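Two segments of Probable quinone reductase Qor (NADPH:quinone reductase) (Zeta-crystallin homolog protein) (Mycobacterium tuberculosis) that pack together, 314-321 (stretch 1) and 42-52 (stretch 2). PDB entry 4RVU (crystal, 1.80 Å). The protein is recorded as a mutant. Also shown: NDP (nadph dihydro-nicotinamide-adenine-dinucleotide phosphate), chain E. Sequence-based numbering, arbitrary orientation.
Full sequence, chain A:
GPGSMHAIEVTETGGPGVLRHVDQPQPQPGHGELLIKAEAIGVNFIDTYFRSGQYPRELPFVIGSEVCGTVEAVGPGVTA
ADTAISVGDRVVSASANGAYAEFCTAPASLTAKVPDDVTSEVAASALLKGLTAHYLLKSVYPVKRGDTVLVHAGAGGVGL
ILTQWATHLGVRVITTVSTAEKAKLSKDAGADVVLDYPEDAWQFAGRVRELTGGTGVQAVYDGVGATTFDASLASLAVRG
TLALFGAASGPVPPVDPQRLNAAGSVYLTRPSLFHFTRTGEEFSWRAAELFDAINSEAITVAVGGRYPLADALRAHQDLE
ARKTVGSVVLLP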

# COMPACT_ATOMS: atom_id res chain seq x y z
N ARG A 314 19.46 3.23 -31.04
CA ARG A 314 18.29 3.71 -31.75
C ARG A 314 17.02 3.30 -31.00
O ARG A 314 16.08 4.09 -30.87
CB ARG A 314 18.31 3.16 -33.20
CG ARG A 314 17.15 3.52 -34.11
CD ARG A 314 17.44 3.02 -35.57
NE ARG A 314 16.42 2.12 -36.11
CZ ARG A 314 16.66 0.90 -36.60
NH1 ARG A 314 17.89 0.43 -36.64
NH2 ARG A 314 15.66 0.16 -37.06
N ALA A 315 17.01 2.08 -30.48
CA ALA A 315 15.88 1.60 -29.70
C ALA A 315 15.70 2.43 -28.44
O ALA A 315 14.58 2.78 -28.08
CB ALA A 315 16.06 0.13 -29.35
N HIS A 316 16.79 2.71 -27.75
CA HIS A 316 16.69 3.51 -26.52
C HIS A 316 16.18 4.92 -26.82
O HIS A 316 15.38 5.47 -26.07
CB HIS A 316 18.00 3.54 -25.76
CG HIS A 316 18.23 2.34 -24.90
ND1 HIS A 316 18.78 2.42 -23.64
CD2 HIS A 316 17.98 1.03 -25.12
CE1 HIS A 316 18.87 1.20 -23.12
NE2 HIS A 316 18.40 0.34 -24.00
N GLN A 317 16.64 5.51 -27.93
CA GLN A 317 16.11 6.80 -28.37
C GLN A 317 14.60 6.76 -28.60
O GLN A 317 13.87 7.61 -28.08
CB GLN A 317 16.80 7.26 -29.66
CG GLN A 317 18.25 7.65 -29.47
CD GLN A 317 18.90 8.11 -30.76
OE1 GLN A 317 18.58 7.61 -31.84
NE2 GLN A 317 19.82 9.07 -30.66
N ASP A 318 14.14 5.80 -29.41
CA ASP A 318 12.72 5.69 -29.73
C ASP A 318 11.87 5.42 -28.48
O ASP A 318 10.77 5.95 -28.35
CB ASP A 318 12.48 4.57 -30.76
CG ASP A 318 13.09 4.87 -32.11
OD1 ASP A 318 13.47 6.03 -32.36
OD2 ASP A 318 13.16 3.93 -32.94
N LEU A 319 12.40 4.60 -27.58
CA LEU A 319 11.67 4.24 -26.37
C LEU A 319 11.48 5.47 -25.49
O LEU A 319 10.36 5.77 -25.05
CB LEU A 319 12.42 3.14 -25.61
CG LEU A 319 11.82 2.66 -24.29
CD1 LEU A 319 10.40 2.19 -24.51
CD2 LEU A 319 12.68 1.55 -23.69
N GLU A 320 12.57 6.20 -25.26
CA GLU A 320 12.53 7.40 -24.42
C GLU A 320 11.73 8.53 -25.05
O GLU A 320 11.22 9.41 -24.34
CB GLU A 320 13.95 7.87 -24.09
CG GLU A 320 14.73 6.91 -23.22
CD GLU A 320 16.06 7.48 -22.74
OE1 GLU A 320 16.56 8.45 -23.35
OE2 GLU A 320 16.60 6.93 -21.76
N ALA A 321 11.60 8.51 -26.37
CA ALA A 321 10.89 9.56 -27.10
C ALA A 321 9.40 9.25 -27.26
O ALA A 321 8.69 9.99 -27.93
CB ALA A 321 11.53 9.81 -28.46
PA NDP E . 6.69 1.05 -22.46
O1A NDP E . 6.71 0.18 -23.68
O2A NDP E . 5.41 1.21 -21.68
O5B NDP E . 7.23 2.51 -22.86
C5B NDP E . 7.05 3.61 -21.98
C4B NDP E . 5.76 4.32 -22.37
O4B NDP E . 5.35 5.25 -21.37
C3B NDP E . 5.93 5.13 -23.64
O3B NDP E . 5.68 4.35 -24.81
C2B NDP E . 4.92 6.25 -23.47
O2B NDP E . 3.71 5.94 -24.15
C1B NDP E . 4.68 6.35 -21.98
N9A NDP E . 5.25 7.64 -21.52
C8A NDP E . 4.57 8.64 -20.94
N7A NDP E . 5.38 9.69 -20.67
C5A NDP E . 6.61 9.36 -21.08
C6A NDP E . 7.94 10.02 -21.10
N6A NDP E . 8.10 11.26 -20.60
N1A NDP E . 8.97 9.33 -21.63
C2A NDP E . 8.82 8.10 -22.13
N3A NDP E . 7.64 7.44 -22.15
C4A NDP E . 6.52 8.01 -21.65
O3 NDP E . 7.84 0.55 -21.46
PN NDP E . 7.81 -0.91 -20.80
O1N NDP E . 6.57 -1.62 -21.25
O2N NDP E . 9.17 -1.53 -21.00
O5D NDP E . 7.65 -0.57 -19.24
C5D NDP E . 6.52 0.16 -18.77
C4D NDP E . 6.85 0.81 -17.43
O4D NDP E . 6.84 -0.18 -16.40
C3D NDP E . 8.24 1.41 -17.44
O3D NDP E . 8.20 2.63 -16.70
C2D NDP E . 9.10 0.41 -16.71
O2D NDP E . 10.16 1.07 -16.01
C1D NDP E . 8.11 -0.23 -15.75
N1N NDP E . 8.40 -1.63 -15.41
C2N NDP E . 8.41 -1.98 -14.13
C3N NDP E . 8.66 -3.28 -13.72
C7N NDP E . 8.66 -3.61 -12.26
O7N NDP E . 8.81 -4.76 -11.90
N7N NDP E . 8.49 -2.62 -11.38
C4N NDP E . 8.92 -4.37 -14.73
C5N NDP E . 8.87 -3.86 -16.10
C6N NDP E . 8.61 -2.53 -16.38
P2B NDP E . 2.61 7.08 -24.42
O1X NDP E . 3.08 8.25 -23.61
O2X NDP E . 2.67 7.31 -25.91
O3X NDP E . 1.32 6.47 -23.96
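Stretch 2 (42-52) GVNFIDTYFRS

Two helices cross steeply here, joined by an apolar patch at one end and an arginine-centred polar cluster at the other, with NADPH alongside. Stretch 2 enters extended through Val43 and Asn44, then turns helical; Asn44 N donates to Asp47 OD2 at 2.9 Å, tying the extended lead-in to the first turn. Its helix runs at 111° to helix 314-320, the axes 10.3 Å apart at closest approach, and the closest CA pair across the contact, His316 CA and Thr48 CA, lies 6.8 Å apart.

Stretch 1 answers with one stripe: Ala315, His316 and Leu319 all direct CA-to-CB toward the partner. Leu319, t at chi1 and p at chi2, fills the apolar end, its CG 3.6 Å from Phe45 CD2 and its CD2 4.0 Å from Val43 CG1. Thr48 CG2 covers one face of the His316 ring, 4.1 Å from its centroid.

At the ring's edge Arg51 takes over. Its NE and NH2 both donate to His316 ND1, at 3.2 and 3.1 Å, while NH2 also forms a salt bridge with Glu320 OE2 at 2.6 Å. One guanidinium thus serves two residues a helical turn apart. A water links Thr48 OG1, 2.9 Å from its oxygen, to Glu320 OE2, 2.5 Å away. Phe45 N donates to NDP O2N at 3.3 Å.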

# COMPACT_ATOMS: atom_id res chain seq x y z
N GLY A 42 15.08 -8.80 -25.40
CA GLY A 42 14.04 -7.87 -25.00
C GLY A 42 14.60 -6.50 -24.65
O GLY A 42 15.68 -6.38 -24.07
N VAL A 43 13.87 -5.46 -25.03
CA VAL A 43 14.19 -4.10 -24.59
C VAL A 43 13.21 -3.70 -23.49
O VAL A 43 12.00 -3.91 -23.62
CB VAL A 43 14.14 -3.10 -25.77
CG1 VAL A 43 14.37 -1.67 -25.28
CG2 VAL A 43 15.20 -3.47 -26.80
N ASN A 44 13.74 -3.16 -22.39
CA ASN A 44 12.88 -2.78 -21.27
C ASN A 44 13.22 -1.40 -20.77
O ASN A 44 14.38 -1.01 -20.81
CB ASN A 44 13.00 -3.81 -20.15
CG ASN A 44 12.41 -5.14 -20.56
OD1 ASN A 44 11.18 -5.29 -20.58
ND2 ASN A 44 13.27 -6.09 -20.94
N PHE A 45 12.22 -0.66 -20.29
CA PHE A 45 12.48 0.71 -19.88
C PHE A 45 13.54 0.79 -18.78
O PHE A 45 14.31 1.75 -18.72
CB PHE A 45 11.20 1.43 -19.44
CG PHE A 45 11.16 2.87 -19.86
CD1 PHE A 45 11.86 3.84 -19.15
CD2 PHE A 45 10.45 3.24 -20.99
CE1 PHE A 45 11.83 5.17 -19.55
CE2 PHE A 45 10.42 4.56 -21.40
CZ PHE A 45 11.11 5.53 -20.69
N ILE A 46 13.61 -0.25 -17.95
CA ILE A 46 14.62 -0.28 -16.90
C ILE A 46 16.03 -0.29 -17.46
O ILE A 46 16.96 0.17 -16.79
CB ILE A 46 14.42 -1.47 -15.92
CG1 ILE A 46 15.22 -1.25 -14.63
CG2 ILE A 46 14.79 -2.78 -16.54
CD1 ILE A 46 15.03 -2.35 -13.61
N ASP A 47 16.20 -0.80 -18.69
CA ASP A 47 17.52 -0.79 -19.33
C ASP A 47 18.03 0.65 -19.41
O ASP A 47 19.24 0.90 -19.29
CB ASP A 47 17.47 -1.38 -20.76
CG ASP A 47 16.93 -2.81 -20.81
OD1 ASP A 47 16.91 -3.50 -19.77
OD2 ASP A 47 16.56 -3.26 -21.92
N THR A 48 17.12 1.60 -19.63
CA THR A 48 17.51 3.00 -19.78
C THR A 48 17.98 3.60 -18.45
O THR A 48 18.80 4.52 -18.45
CB THR A 48 16.37 3.88 -20.33
OG1 THR A 48 15.37 4.09 -19.32
CG2 THR A 48 15.74 3.25 -21.58
N TYR A 49 17.46 3.08 -17.33
CA TYR A 49 17.82 3.59 -16.01
C TYR A 49 19.23 3.12 -15.66
O TYR A 49 20.01 3.86 -15.05
CB TYR A 49 16.84 3.14 -14.91
CG TYR A 49 15.36 3.45 -15.12
CD1 TYR A 49 14.93 4.66 -15.68
CD2 TYR A 49 14.39 2.54 -14.73
CE1 TYR A 49 13.57 4.92 -15.85
CE2 TYR A 49 13.04 2.79 -14.90
CZ TYR A 49 12.63 3.98 -15.47
OH TYR A 49 11.27 4.20 -15.63
N PHE A 50 19.56 1.89 -16.05
CA PHE A 50 20.91 1.37 -15.87
C PHE A 50 21.91 2.04 -16.80
O PHE A 50 23.06 2.30 -16.42
CB PHE A 50 20.96 -0.14 -16.11
CG PHE A 50 20.48 -0.94 -14.95
CD1 PHE A 50 19.35 -1.74 -15.06
CD2 PHE A 50 21.15 -0.89 -13.74
CE1 PHE A 50 18.91 -2.48 -13.98
CE2 PHE A 50 20.71 -1.62 -12.65
CZ PHE A 50 19.59 -2.43 -12.77
N ARG A 51 21.48 2.30 -18.03
CA ARG A 51 22.33 2.99 -18.99
C ARG A 51 22.64 4.40 -18.49
O ARG A 51 23.78 4.86 -18.58
CB ARG A 51 21.64 3.04 -20.35
CG ARG A 51 22.53 3.55 -21.47
CD ARG A 51 21.99 4.85 -22.00
NE ARG A 51 20.60 4.70 -22.43
CZ ARG A 51 19.62 5.54 -22.12
NH1 ARG A 51 19.84 6.62 -21.38
NH2 ARG A 51 18.40 5.29 -22.56
N SER A 52 21.62 5.08 -17.96
CA SER A 52 21.78 6.47 -17.53
C SER A 52 22.52 6.59 -16.20
O SER A 52 23.02 7.67 -15.87
CB SER A 52 20.43 7.18 -17.46
OG SER A 52 19.66 6.76 -16.34
O HOH W 1 15.77 6.94 -19.40